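Long-range contacts in acetylserotonin O-methyltransferase (Homo sapiens, PDB 4A6D), which transfers a methyl group from S-adenosylmethionine to N-acetylserotonin, yielding melatonin in the closing step of melatonin synthesis: residues P99-S104 / L160-S165; L106-R111 / R153-Q158; G235-D240 / S263-R268; E267-T272 / A324-F329. One frame throughout, in Å; residues are numbered along the deposited sequence. Where two conformers were deposited one is given.

Contact 1: residues P99-S104 / L160-S165; sequences PTSQCS and LQEVWS. With SAM (S-adenosylmethionine), chain D.
Glu-162 reaches from the junction of helices 150-161 and 164-173 to the first turn of a third helix, and its path from CB to carboxylate defines the contact. CG stands anti to the carbonyl carbon (chi1 -70°) and the chain then runs extended, so CB, CG and CD all pass along the carbonyl oxygen of Ser-101, with CG 3.3 Å from Ser-101 O. At the tip, OE2 takes a weak hydrogen bond from the backbone N of Ser-104 at 3.2 Å, while OE1 accepts from the N of Met-105. The carboxylate thus meets amides at the start of helix 103-117, where the helix dipole would probably stabilise its negative charge. Gln-102, at the N-cap position of that helix, returns the grip: bent at chi2 (-60°), it sends NE2 to Glu-162 O at 2.9 Å and to Thr-100 O at 3.0 Å. Both carbonyls are met from above their planes. Glu-162 O is further held by Ser-165, through its backbone N and, at 2.5 Å, through OG. Further along, Trp-164 NE1 binds the S-adenosylmethionine carboxylate, 2.8 Å from OXT. The contact therefore sits where helix 150-161 passes into helix 164-173, against the start of helix 103-117; Leu-193 of helix 192-200 packs on Trp-164, and Leu-12 of the second subunit packs on Gln-102.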
# COMPACT_ATOMS: atom_id res chain seq x y z
N PRO A 99 20.67 -13.78 -8.96
CA PRO A 99 20.74 -12.98 -10.19
C PRO A 99 19.40 -12.27 -10.45
O PRO A 99 19.41 -11.12 -10.90
CB PRO A 99 21.07 -14.02 -11.27
CG PRO A 99 21.58 -15.22 -10.53
CD PRO A 99 20.78 -15.22 -9.27
N THR A 100 18.28 -12.92 -10.08
CA THR A 100 16.91 -12.41 -10.25
C THR A 100 16.39 -11.53 -9.13
O THR A 100 15.19 -11.26 -9.09
CB THR A 100 15.94 -13.52 -10.67
OG1 THR A 100 16.01 -14.60 -9.74
CG2 THR A 100 16.23 -14.02 -12.09
N SER A 101 17.30 -11.05 -8.25
CA SER A 101 17.04 -10.18 -7.10
C SER A 101 16.20 -8.95 -7.46
O SER A 101 16.50 -8.28 -8.44
CB SER A 101 18.36 -9.72 -6.48
OG SER A 101 18.16 -9.09 -5.22
N GLN A 102 15.16 -8.65 -6.66
CA GLN A 102 14.29 -7.50 -6.91
C GLN A 102 14.37 -6.46 -5.80
O GLN A 102 13.67 -5.45 -5.85
CB GLN A 102 12.85 -7.94 -7.23
CG GLN A 102 12.72 -8.81 -8.51
CD GLN A 102 13.18 -8.13 -9.78
OE1 GLN A 102 12.73 -7.03 -10.15
NE2 GLN A 102 14.09 -8.79 -10.50
N CYS A 103 15.32 -6.68 -4.86
CA CYS A 103 15.67 -5.89 -3.67
C CYS A 103 15.68 -4.39 -3.83
O CYS A 103 14.97 -3.70 -3.11
CB CYS A 103 17.00 -6.35 -3.11
SG CYS A 103 16.88 -7.75 -1.98
N SER A 104 16.60 -3.89 -4.69
CA SER A 104 16.84 -2.47 -4.95
C SER A 104 15.63 -1.72 -5.48
O SER A 104 15.45 -0.56 -5.13
CB SER A 104 18.09 -2.27 -5.79
OG SER A 104 19.22 -2.68 -5.02
N LEU A 160 16.39 -0.10 -11.36
CA LEU A 160 15.98 -0.33 -12.74
C LEU A 160 16.58 -1.53 -13.47
O LEU A 160 15.88 -2.16 -14.27
CB LEU A 160 15.95 0.96 -13.57
CG LEU A 160 14.61 1.74 -13.42
CD1 LEU A 160 14.51 2.47 -12.08
CD2 LEU A 160 14.39 2.69 -14.54
N GLN A 161 17.84 -1.89 -13.16
CA GLN A 161 18.51 -3.03 -13.80
C GLN A 161 17.90 -4.39 -13.49
O GLN A 161 17.99 -5.34 -14.29
CB GLN A 161 20.03 -3.01 -13.53
CG GLN A 161 20.50 -3.56 -12.18
CD GLN A 161 22.00 -3.63 -12.08
OE1 GLN A 161 22.75 -3.33 -13.03
NE2 GLN A 161 22.48 -4.03 -10.90
N GLU A 162 17.27 -4.48 -12.31
CA GLU A 162 16.68 -5.67 -11.73
C GLU A 162 15.61 -6.38 -12.56
O GLU A 162 15.65 -7.62 -12.63
CB GLU A 162 16.28 -5.42 -10.29
CG GLU A 162 17.49 -5.27 -9.39
CD GLU A 162 17.18 -5.11 -7.92
OE1 GLU A 162 16.08 -4.62 -7.59
OE2 GLU A 162 18.05 -5.45 -7.09
N VAL A 163 14.70 -5.63 -13.22
CA VAL A 163 13.65 -6.27 -14.03
C VAL A 163 14.22 -7.10 -15.21
O VAL A 163 13.67 -8.17 -15.54
CB VAL A 163 12.50 -5.32 -14.44
CG1 VAL A 163 12.94 -4.35 -15.55
CG2 VAL A 163 11.25 -6.12 -14.85
N TRP A 164 15.33 -6.63 -15.79
CA TRP A 164 15.95 -7.31 -16.93
C TRP A 164 16.53 -8.69 -16.64
O TRP A 164 16.62 -9.51 -17.56
CB TRP A 164 16.87 -6.36 -17.70
CG TRP A 164 16.22 -5.02 -17.97
CD1 TRP A 164 16.68 -3.80 -17.58
CD2 TRP A 164 14.94 -4.79 -18.59
NE1 TRP A 164 15.78 -2.82 -17.93
CE2 TRP A 164 14.71 -3.40 -18.57
CE3 TRP A 164 13.95 -5.64 -19.15
CZ2 TRP A 164 13.54 -2.82 -19.09
CZ3 TRP A 164 12.78 -5.08 -19.66
CH2 TRP A 164 12.59 -3.68 -19.63
N SER A 165 16.80 -8.99 -15.36
CA SER A 165 17.27 -10.31 -14.93
C SER A 165 16.16 -11.37 -15.11
O SER A 165 16.46 -12.55 -15.25
CB SER A 165 17.74 -10.26 -13.48
OG SER A 165 16.70 -9.89 -12.59
N SAM D . 16.51 1.82 -20.22
CA SAM D . 16.71 1.59 -18.77
C SAM D . 15.86 0.48 -18.11
O SAM D . 14.78 0.22 -18.60
OXT SAM D . 16.22 -0.17 -17.08
CB SAM D . 16.56 2.93 -18.09
CG SAM D . 15.13 3.47 -18.10
SD SAM D . 15.11 5.03 -17.14
CE SAM D . 13.39 5.20 -16.85
C5' SAM D . 15.20 6.32 -18.42
C4' SAM D . 16.70 6.48 -18.74
O4' SAM D . 16.77 7.56 -19.65
C3' SAM D . 17.54 6.88 -17.47
O3' SAM D . 18.70 6.04 -17.33
C2' SAM D . 17.86 8.39 -17.74
O2' SAM D . 19.07 8.92 -17.20
C1' SAM D . 17.89 8.40 -19.28
N9 SAM D . 17.70 9.75 -19.85
C8 SAM D . 16.72 10.67 -19.47
N7 SAM D . 16.83 11.75 -20.18
C5 SAM D . 17.93 11.63 -21.03
C6 SAM D . 18.56 12.44 -22.00
N6 SAM D . 18.02 13.65 -22.29
N1 SAM D . 19.64 11.95 -22.70
C2 SAM D . 20.18 10.75 -22.41
N3 SAM D . 19.60 9.97 -21.49
C4 SAM D . 18.48 10.32 -20.84

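Contact 2: residues L106-R111 / R153-Q158; sequences LKYMGR and RLQFMQ. With SO4 (sulfate ion), chain F.
Two aromatic rings make the dense side of this helix pair, and polar and charged side chains make the looser one. Tyr-108 and Phe-156 both place CG anti to the backbone N and run side by side in the same direction. Phe-156 turns an edge toward the face of Tyr-108 in an offset edge-to-face pair, planes 73° apart and centroids 5.5 Å apart. Phe-156 CD1 does the touching, 3.6 Å from Tyr-108 CZ and 3.4 Å from Tyr-108 OH. Both residues are buried. Toward solvent the fit loosens. Gln-155, bent at chi2, lays CG near the edge of the Tyr-108 ring and brings OE1 to 3.5 Å from Lys-107 CB and 2.8 Å from Arg-111 NH1. Lys-107 CB also lies over the centre of the Arg-111 guanidinium, whose NH2 has its salt bridge with Glu-30. A sulfate, probably from the crystallisation liquor, lies against the two basic side chains: Lys-107 NZ donates to its O1 at 3.2 Å, and the bonds from Arg-111 NH1 are weak. The axes of the two short segments pass 9.6 Å apart at 126°. The pair adjoins the active site of this O-methyltransferase: Phe-156 meets Tyr-147, which binds S-adenosylmethionine, and Tyr-108 packs on Gln-306, which binds the substrate.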
# COMPACT_ATOMS: atom_id res chain seq x y z
N LEU A 106 12.42 -2.72 -4.83
CA LEU A 106 11.52 -2.74 -3.69
C LEU A 106 11.85 -1.63 -2.70
O LEU A 106 10.98 -0.84 -2.37
CB LEU A 106 11.49 -4.12 -3.05
CG LEU A 106 10.92 -5.24 -3.91
CD1 LEU A 106 10.93 -6.53 -3.17
CD2 LEU A 106 9.52 -4.92 -4.37
N LYS A 107 13.15 -1.49 -2.35
CA LYS A 107 13.66 -0.42 -1.51
C LYS A 107 13.36 0.94 -2.17
O LYS A 107 12.96 1.86 -1.47
CB LYS A 107 15.16 -0.58 -1.30
CG LYS A 107 15.57 -1.73 -0.38
CD LYS A 107 17.06 -1.97 -0.52
CE LYS A 107 17.58 -2.93 0.51
NZ LYS A 107 19.06 -2.98 0.46
N TYR A 108 13.52 1.06 -3.51
CA TYR A 108 13.23 2.32 -4.21
C TYR A 108 11.74 2.67 -4.17
O TYR A 108 11.41 3.83 -3.93
CB TYR A 108 13.77 2.30 -5.66
CG TYR A 108 13.45 3.56 -6.44
CD1 TYR A 108 14.29 4.67 -6.38
CD2 TYR A 108 12.31 3.65 -7.23
CE1 TYR A 108 14.01 5.83 -7.10
CE2 TYR A 108 12.01 4.80 -7.95
CZ TYR A 108 12.86 5.89 -7.89
OH TYR A 108 12.56 7.04 -8.59
N MET A 109 10.85 1.68 -4.44
CA MET A 109 9.38 1.84 -4.39
C MET A 109 8.98 2.32 -2.96
O MET A 109 8.16 3.24 -2.80
CB MET A 109 8.65 0.51 -4.68
CG MET A 109 8.69 0.07 -6.13
SD MET A 109 7.48 -1.25 -6.40
CE MET A 109 8.12 -1.99 -7.72
N GLY A 110 9.62 1.73 -1.96
CA GLY A 110 9.40 2.05 -0.56
C GLY A 110 9.82 3.44 -0.16
O GLY A 110 9.07 4.12 0.54
N ARG A 111 10.99 3.88 -0.62
CA ARG A 111 11.58 5.19 -0.30
C ARG A 111 11.06 6.36 -1.15
O ARG A 111 10.99 7.47 -0.63
CB ARG A 111 13.13 5.11 -0.36
CG ARG A 111 13.74 4.24 0.76
CD ARG A 111 15.14 3.70 0.45
NE ARG A 111 15.50 2.61 1.35
CZ ARG A 111 16.57 1.82 1.21
NH1 ARG A 111 17.40 2.00 0.19
NH2 ARG A 111 16.81 0.85 2.08
N ARG A 153 20.96 8.46 -7.20
CA ARG A 153 21.14 8.08 -8.61
C ARG A 153 21.63 6.63 -8.70
O ARG A 153 21.12 5.88 -9.54
CB ARG A 153 22.11 9.02 -9.30
CG ARG A 153 22.23 8.77 -10.81
CD ARG A 153 23.47 9.39 -11.38
NE ARG A 153 23.52 10.83 -11.14
CZ ARG A 153 24.35 11.42 -10.29
NH1 ARG A 153 25.20 10.70 -9.57
NH2 ARG A 153 24.34 12.74 -10.14
N LEU A 154 22.57 6.21 -7.81
CA LEU A 154 23.05 4.83 -7.72
C LEU A 154 21.87 3.90 -7.40
O LEU A 154 21.70 2.89 -8.09
CB LEU A 154 24.18 4.66 -6.68
CG LEU A 154 24.74 3.23 -6.47
CD1 LEU A 154 25.24 2.60 -7.79
CD2 LEU A 154 25.84 3.22 -5.45
N GLN A 155 21.02 4.27 -6.42
CA GLN A 155 19.84 3.49 -6.04
C GLN A 155 18.85 3.35 -7.21
O GLN A 155 18.42 2.23 -7.48
CB GLN A 155 19.19 4.01 -4.72
CG GLN A 155 17.77 3.48 -4.42
CD GLN A 155 17.68 2.10 -3.80
OE1 GLN A 155 17.27 1.94 -2.64
NE2 GLN A 155 17.96 1.05 -4.57
N PHE A 156 18.52 4.46 -7.91
CA PHE A 156 17.62 4.42 -9.07
C PHE A 156 18.16 3.43 -10.12
O PHE A 156 17.42 2.55 -10.59
CB PHE A 156 17.46 5.83 -9.69
CG PHE A 156 16.49 5.90 -10.85
CD1 PHE A 156 15.12 6.01 -10.63
CD2 PHE A 156 16.94 5.82 -12.17
CE1 PHE A 156 14.22 6.05 -11.70
CE2 PHE A 156 16.04 5.85 -13.25
CZ PHE A 156 14.69 5.98 -13.01
N MET A 157 19.46 3.56 -10.45
CA MET A 157 20.18 2.74 -11.43
C MET A 157 20.23 1.27 -11.06
O MET A 157 20.08 0.42 -11.94
CB MET A 157 21.59 3.29 -11.60
CG MET A 157 21.65 4.52 -12.47
SD MET A 157 23.32 5.19 -12.59
CE MET A 157 24.16 3.84 -13.47
N GLN A 158 20.43 0.97 -9.75
CA GLN A 158 20.48 -0.40 -9.25
C GLN A 158 19.07 -0.99 -9.32
O GLN A 158 18.92 -2.17 -9.63
CB GLN A 158 20.95 -0.43 -7.79
CG GLN A 158 22.43 -0.12 -7.52
CD GLN A 158 22.64 0.09 -6.02
OE1 GLN A 158 21.94 0.86 -5.36
NE2 GLN A 158 23.61 -0.62 -5.45
S SO4 F . 20.77 0.35 -0.34
O1 SO4 F . 20.05 0.04 0.90
O2 SO4 F . 20.70 1.80 -0.60
O3 SO4 F . 22.17 -0.05 -0.20
O4 SO4 F . 20.18 -0.38 -1.48

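Contact 3: residues G235-D240 / S263-R268; sequences GDFFKD and SHLLER. With ZN (zinc ion), chain B; SAM (S-adenosylmethionine), chain D.
An Asx turn opens the adenine-binding loop after strand 230-234 of the Rossmann-like methyltransferase domain, and helix 259-272 holds that loop on the side away from the adenine. Asp-236 OD1 serves two donors: the backbone N of Phe-238, closing the turn and meeting the oxygen from above the carboxylate plane, and N6 of S-adenosylmethionine at 2.6 Å. Phe-237 N donates to the adenine N1 at 2.9 Å, so the loop reads both polar atoms on this edge. Asp-240 folds back, its OD2 accepting from Asp-236 N at 2.8 Å, while Asp-236 O takes the amides of Lys-239 and Asp-240. From the helix, Arg-268 satisfies two loop carbonyls. Bent at chi3 (6°), it donates through NE to Phe-237 O at 2.9 Å, with NH2 adding a weak bond to the same oxygen. NH2 also makes a very short bond of 2.5 Å to Asp-240 O, lying in that carbonyl's plane. The guanidinium rests one face on the peptide between Phe-238 and Lys-239. The ring of Phe-237, its CG in the crowded position between N and carbonyl carbon, is sandwiched: adenine covers one face and Leu-265 CD2 makes a CH-pi contact with the other, 4.2 Å from the ring centroid.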
# COMPACT_ATOMS: atom_id res chain seq x y z
N GLY A 235 25.71 11.85 -23.14
CA GLY A 235 25.06 12.98 -23.79
C GLY A 235 23.58 13.13 -23.51
O GLY A 235 23.02 12.47 -22.62
N ASP A 236 22.95 14.01 -24.29
CA ASP A 236 21.53 14.29 -24.20
C ASP A 236 20.84 13.84 -25.50
O ASP A 236 21.05 14.46 -26.54
CB ASP A 236 21.31 15.80 -23.91
CG ASP A 236 19.86 16.25 -23.94
OD1 ASP A 236 18.94 15.37 -24.00
OD2 ASP A 236 19.63 17.47 -23.88
N PHE A 237 20.00 12.81 -25.44
CA PHE A 237 19.35 12.33 -26.67
C PHE A 237 18.39 13.31 -27.39
O PHE A 237 18.08 13.11 -28.58
CB PHE A 237 18.83 10.89 -26.58
CG PHE A 237 17.91 10.54 -25.44
CD1 PHE A 237 16.88 11.40 -25.05
CD2 PHE A 237 17.99 9.30 -24.82
CE1 PHE A 237 15.97 11.04 -24.06
CE2 PHE A 237 17.11 8.95 -23.80
CZ PHE A 237 16.11 9.83 -23.41
N PHE A 238 18.03 14.41 -26.72
CA PHE A 238 17.19 15.46 -27.30
C PHE A 238 17.94 16.44 -28.15
O PHE A 238 17.31 17.16 -28.91
CB PHE A 238 16.37 16.20 -26.22
CG PHE A 238 15.26 15.35 -25.65
CD1 PHE A 238 14.21 14.91 -26.44
CD2 PHE A 238 15.30 14.96 -24.32
CE1 PHE A 238 13.22 14.08 -25.92
CE2 PHE A 238 14.28 14.16 -23.78
CZ PHE A 238 13.27 13.70 -24.60
N LYS A 239 19.29 16.49 -28.05
CA LYS A 239 20.03 17.48 -28.84
C LYS A 239 21.41 17.05 -29.33
O LYS A 239 21.90 17.62 -30.32
CB LYS A 239 20.08 18.83 -28.10
CG LYS A 239 20.28 18.72 -26.59
CD LYS A 239 20.10 20.04 -25.88
CE LYS A 239 18.69 20.28 -25.39
NZ LYS A 239 18.60 21.56 -24.61
N ASP A 240 22.06 16.08 -28.66
CA ASP A 240 23.40 15.63 -29.05
C ASP A 240 23.41 14.71 -30.25
O ASP A 240 22.36 14.15 -30.54
CB ASP A 240 24.07 14.94 -27.87
CG ASP A 240 24.48 15.89 -26.77
OD1 ASP A 240 24.48 17.11 -27.00
OD2 ASP A 240 24.91 15.40 -25.71
N SER A 263 7.60 12.51 -29.65
CA SER A 263 7.66 12.80 -31.10
C SER A 263 8.97 13.41 -31.49
O SER A 263 9.55 12.97 -32.48
CB SER A 263 6.49 13.67 -31.56
OG SER A 263 5.29 12.91 -31.51
N HIS A 264 9.49 14.36 -30.69
CA HIS A 264 10.77 15.01 -30.94
C HIS A 264 11.93 14.00 -30.97
O HIS A 264 12.70 13.98 -31.94
CB HIS A 264 11.02 16.15 -29.92
CG HIS A 264 12.35 16.83 -30.04
ND1 HIS A 264 13.18 16.98 -28.95
CD2 HIS A 264 12.94 17.39 -31.12
CE1 HIS A 264 14.25 17.61 -29.39
NE2 HIS A 264 14.15 17.88 -30.69
N LEU A 265 12.02 13.14 -29.94
CA LEU A 265 13.07 12.12 -29.84
C LEU A 265 12.94 11.09 -30.99
O LEU A 265 13.95 10.75 -31.61
CB LEU A 265 13.03 11.41 -28.45
CG LEU A 265 14.00 10.22 -28.31
CD1 LEU A 265 15.49 10.66 -28.47
CD2 LEU A 265 13.77 9.49 -27.03
N LEU A 266 11.69 10.63 -31.28
CA LEU A 266 11.47 9.69 -32.35
C LEU A 266 11.91 10.23 -33.70
O LEU A 266 12.52 9.48 -34.47
CB LEU A 266 10.03 9.18 -32.39
CG LEU A 266 9.59 8.28 -31.20
CD1 LEU A 266 8.16 7.91 -31.34
CD2 LEU A 266 10.43 7.03 -31.10
N GLU A 267 11.68 11.55 -33.94
CA GLU A 267 12.05 12.27 -35.16
C GLU A 267 13.58 12.30 -35.35
O GLU A 267 14.08 11.99 -36.43
CB GLU A 267 11.46 13.69 -35.15
CG GLU A 267 9.99 13.78 -35.53
CD GLU A 267 9.60 13.67 -37.00
OE1 GLU A 267 10.47 13.36 -37.84
OE2 GLU A 267 8.41 13.91 -37.31
N ARG A 268 14.32 12.59 -34.27
CA ARG A 268 15.79 12.64 -34.25
C ARG A 268 16.38 11.27 -34.59
O ARG A 268 17.29 11.19 -35.40
CB ARG A 268 16.28 13.14 -32.88
CG ARG A 268 15.87 14.60 -32.64
CD ARG A 268 16.63 15.34 -31.55
NE ARG A 268 17.73 14.56 -31.01
CZ ARG A 268 19.01 14.73 -31.31
NH1 ARG A 268 19.38 15.75 -32.08
NH2 ARG A 268 19.92 13.93 -30.80
ZN ZN B . 10.95 14.01 -39.85
N SAM D . 16.51 1.82 -20.22
CA SAM D . 16.71 1.59 -18.77
C SAM D . 15.86 0.48 -18.11
O SAM D . 14.78 0.22 -18.60
OXT SAM D . 16.22 -0.17 -17.08
CB SAM D . 16.56 2.93 -18.09
CG SAM D . 15.13 3.47 -18.10
SD SAM D . 15.11 5.03 -17.14
CE SAM D . 13.39 5.20 -16.85
C5' SAM D . 15.20 6.32 -18.42
C4' SAM D . 16.70 6.48 -18.74
O4' SAM D . 16.77 7.56 -19.65
C3' SAM D . 17.54 6.88 -17.47
O3' SAM D . 18.70 6.04 -17.33
C2' SAM D . 17.86 8.39 -17.74
O2' SAM D . 19.07 8.92 -17.20
C1' SAM D . 17.89 8.40 -19.28
N9 SAM D . 17.70 9.75 -19.85
C8 SAM D . 16.72 10.67 -19.47
N7 SAM D . 16.83 11.75 -20.18
C5 SAM D . 17.93 11.63 -21.03
C6 SAM D . 18.56 12.44 -22.00
N6 SAM D . 18.02 13.65 -22.29
N1 SAM D . 19.64 11.95 -22.70
C2 SAM D . 20.18 10.75 -22.41
N3 SAM D . 19.60 9.97 -21.49
C4 SAM D . 18.48 10.32 -20.84
O HOH W 1 11.03 14.99 -41.83

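Contact 4: residues E267-T272 / A324-F329; sequences ERIYHT and AGFRDF. With ZN (zinc ion), chain B; SO4 (sulfate ion), chain E.
The carbonyl oxygen of Arg-268 is gripped twice by Thr-272, whose OG1 donates at 2.6 Å and whose backbone N adds a weak bond, in the C-terminal part of helix 259-272. Across from it, helix 314-324 finishes in a Schellman motif at Gly-325, from which the chain leads to edge strand 329-332 of the Rossmann-like sheet. The two segments meet through Tyr-270. With CG anti to the backbone N (chi1 -178°), its ring is laid over the Schellman turn: Ala-324 O stands over one face, 3.2 Å from Tyr-270 CG, and Gly-325 CA makes a CH-pi contact with the same ring, 3.8 Å from its centroid. With no CB on Gly-325, the ring can lie directly on its CA; the positive phi belongs to the Schellman turn itself. Tyr-270 then turns its edge to Phe-326, CD1 pointing at the middle of that ring in an edge-to-face pair with planes 88° apart. Ile-269 CG2 touches the rim of Phe-326, 4.0 Å from CZ, and both side chains also pack on Ile-279 of strand 278-283. On the surface side, Glu-267 is bent at chi2 (-77°), which brings OE1 to the zinc that His-271 NE2 binds at 2.1 Å; a water is a further ligand. Lys-345 lies against the Tyr-270 ring in a cation-pi contact. At the phenolic end a second water bridges the segments, 2.9 Å from Tyr-270 OH and donating to Gly-325 O at 3.0 Å.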
# COMPACT_ATOMS: atom_id res chain seq x y z
N GLU A 267 11.68 11.55 -33.94
CA GLU A 267 12.05 12.27 -35.16
C GLU A 267 13.58 12.30 -35.35
O GLU A 267 14.08 11.99 -36.43
CB GLU A 267 11.46 13.69 -35.15
CG GLU A 267 9.99 13.78 -35.53
CD GLU A 267 9.60 13.67 -37.00
OE1 GLU A 267 10.47 13.36 -37.84
OE2 GLU A 267 8.41 13.91 -37.31
N ARG A 268 14.32 12.59 -34.27
CA ARG A 268 15.79 12.64 -34.25
C ARG A 268 16.38 11.27 -34.59
O ARG A 268 17.29 11.19 -35.40
CB ARG A 268 16.28 13.14 -32.88
CG ARG A 268 15.87 14.60 -32.64
CD ARG A 268 16.63 15.34 -31.55
NE ARG A 268 17.73 14.56 -31.01
CZ ARG A 268 19.01 14.73 -31.31
NH1 ARG A 268 19.38 15.75 -32.08
NH2 ARG A 268 19.92 13.93 -30.80
N ILE A 269 15.80 10.18 -33.99
CA ILE A 269 16.20 8.78 -34.22
C ILE A 269 15.91 8.42 -35.66
O ILE A 269 16.78 7.87 -36.32
CB ILE A 269 15.46 7.82 -33.26
CG1 ILE A 269 15.79 8.13 -31.78
CG2 ILE A 269 15.73 6.34 -33.64
CD1 ILE A 269 14.93 7.27 -30.77
N TYR A 270 14.71 8.74 -36.16
CA TYR A 270 14.35 8.45 -37.54
C TYR A 270 15.38 9.04 -38.55
O TYR A 270 15.90 8.30 -39.38
CB TYR A 270 12.93 8.93 -37.87
CG TYR A 270 12.54 8.59 -39.30
CD1 TYR A 270 12.05 7.34 -39.62
CD2 TYR A 270 12.67 9.53 -40.32
CE1 TYR A 270 11.73 7.00 -40.93
CE2 TYR A 270 12.35 9.21 -41.64
CZ TYR A 270 11.88 7.95 -41.94
OH TYR A 270 11.48 7.66 -43.21
N HIS A 271 15.67 10.35 -38.44
CA HIS A 271 16.61 11.06 -39.28
C HIS A 271 18.05 10.61 -39.11
O HIS A 271 18.84 10.81 -40.01
CB HIS A 271 16.42 12.58 -39.18
CG HIS A 271 15.10 13.02 -39.74
ND1 HIS A 271 14.85 12.97 -41.12
CD2 HIS A 271 13.98 13.43 -39.11
CE1 HIS A 271 13.60 13.40 -41.26
NE2 HIS A 271 13.04 13.68 -40.09
N THR A 272 18.36 9.91 -38.00
CA THR A 272 19.67 9.31 -37.75
C THR A 272 19.73 7.89 -38.41
O THR A 272 20.80 7.47 -38.81
CB THR A 272 19.99 9.32 -36.25
OG1 THR A 272 19.85 10.66 -35.76
CG2 THR A 272 21.41 8.86 -35.95
N ALA A 324 6.69 9.85 -36.88
CA ALA A 324 8.12 10.09 -36.88
C ALA A 324 8.72 9.61 -38.21
O ALA A 324 9.80 10.08 -38.57
CB ALA A 324 8.77 9.38 -35.71
N GLY A 325 8.01 8.74 -38.93
CA GLY A 325 8.42 8.25 -40.26
C GLY A 325 8.56 6.74 -40.38
O GLY A 325 8.68 6.23 -41.48
N PHE A 326 8.64 6.02 -39.23
CA PHE A 326 8.81 4.56 -39.21
C PHE A 326 7.64 3.81 -39.84
O PHE A 326 6.53 4.32 -39.88
CB PHE A 326 9.05 4.07 -37.78
CG PHE A 326 10.30 4.64 -37.16
CD1 PHE A 326 11.56 4.15 -37.52
CD2 PHE A 326 10.23 5.70 -36.26
CE1 PHE A 326 12.71 4.68 -36.95
CE2 PHE A 326 11.38 6.22 -35.68
CZ PHE A 326 12.62 5.71 -36.02
N ARG A 327 7.92 2.62 -40.38
CA ARG A 327 6.95 1.75 -41.06
C ARG A 327 7.15 0.33 -40.52
O ARG A 327 8.00 0.14 -39.67
CB ARG A 327 7.17 1.81 -42.61
CG ARG A 327 7.00 3.20 -43.27
CD ARG A 327 5.55 3.68 -43.34
NE ARG A 327 5.42 5.05 -43.86
CZ ARG A 327 5.27 6.15 -43.12
NH1 ARG A 327 5.24 6.06 -41.79
NH2 ARG A 327 5.16 7.34 -43.69
N ASP A 328 6.38 -0.65 -41.02
CA ASP A 328 6.41 -2.06 -40.62
C ASP A 328 6.29 -2.28 -39.11
O ASP A 328 6.98 -3.14 -38.54
CB ASP A 328 7.62 -2.82 -41.21
CG ASP A 328 7.79 -2.68 -42.72
OD1 ASP A 328 6.76 -2.65 -43.44
OD2 ASP A 328 8.96 -2.60 -43.18
N PHE A 329 5.40 -1.49 -38.45
CA PHE A 329 5.09 -1.58 -37.03
C PHE A 329 4.58 -2.98 -36.68
O PHE A 329 3.70 -3.52 -37.37
CB PHE A 329 4.05 -0.52 -36.64
CG PHE A 329 3.56 -0.59 -35.20
CD1 PHE A 329 2.47 -1.39 -34.86
CD2 PHE A 329 4.18 0.14 -34.20
CE1 PHE A 329 2.02 -1.46 -33.54
CE2 PHE A 329 3.75 0.03 -32.88
CZ PHE A 329 2.67 -0.76 -32.56
ZN ZN B . 10.95 14.01 -39.85
S SO4 E . 2.96 0.62 -41.01
O1 SO4 E . 1.89 -0.39 -40.98
O2 SO4 E . 3.85 0.37 -39.88
O3 SO4 E . 3.73 0.58 -42.29
O4 SO4 E . 2.37 1.96 -40.86
O HOH W 2 10.54 4.91 -43.36
O HOH W 1 11.03 14.99 -41.83

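In the fold
The four contacts fall into two pairs, one member of each touching the cofactor. Contacts 1 and 2, with centres 11 Å apart, share helices 103-117 and 150-161 and both reach the second subunit; contact 2 lies within the span of chain that contact 1 encloses. Contacts 3 and 4 come later in the chain, with centres 12 Å apart, sharing helix 259-272 and residues Glu-267 and Arg-268, against the seven-stranded sheet. Contacts 1 and 3 are about 28 Å apart between centres, yet both touch S-adenosylmethionine, one at its methionine part, one at its adenine. The cofactor thus spans from the helices of contact 1 to the loop of contact 3, within the Rossmann-like domain.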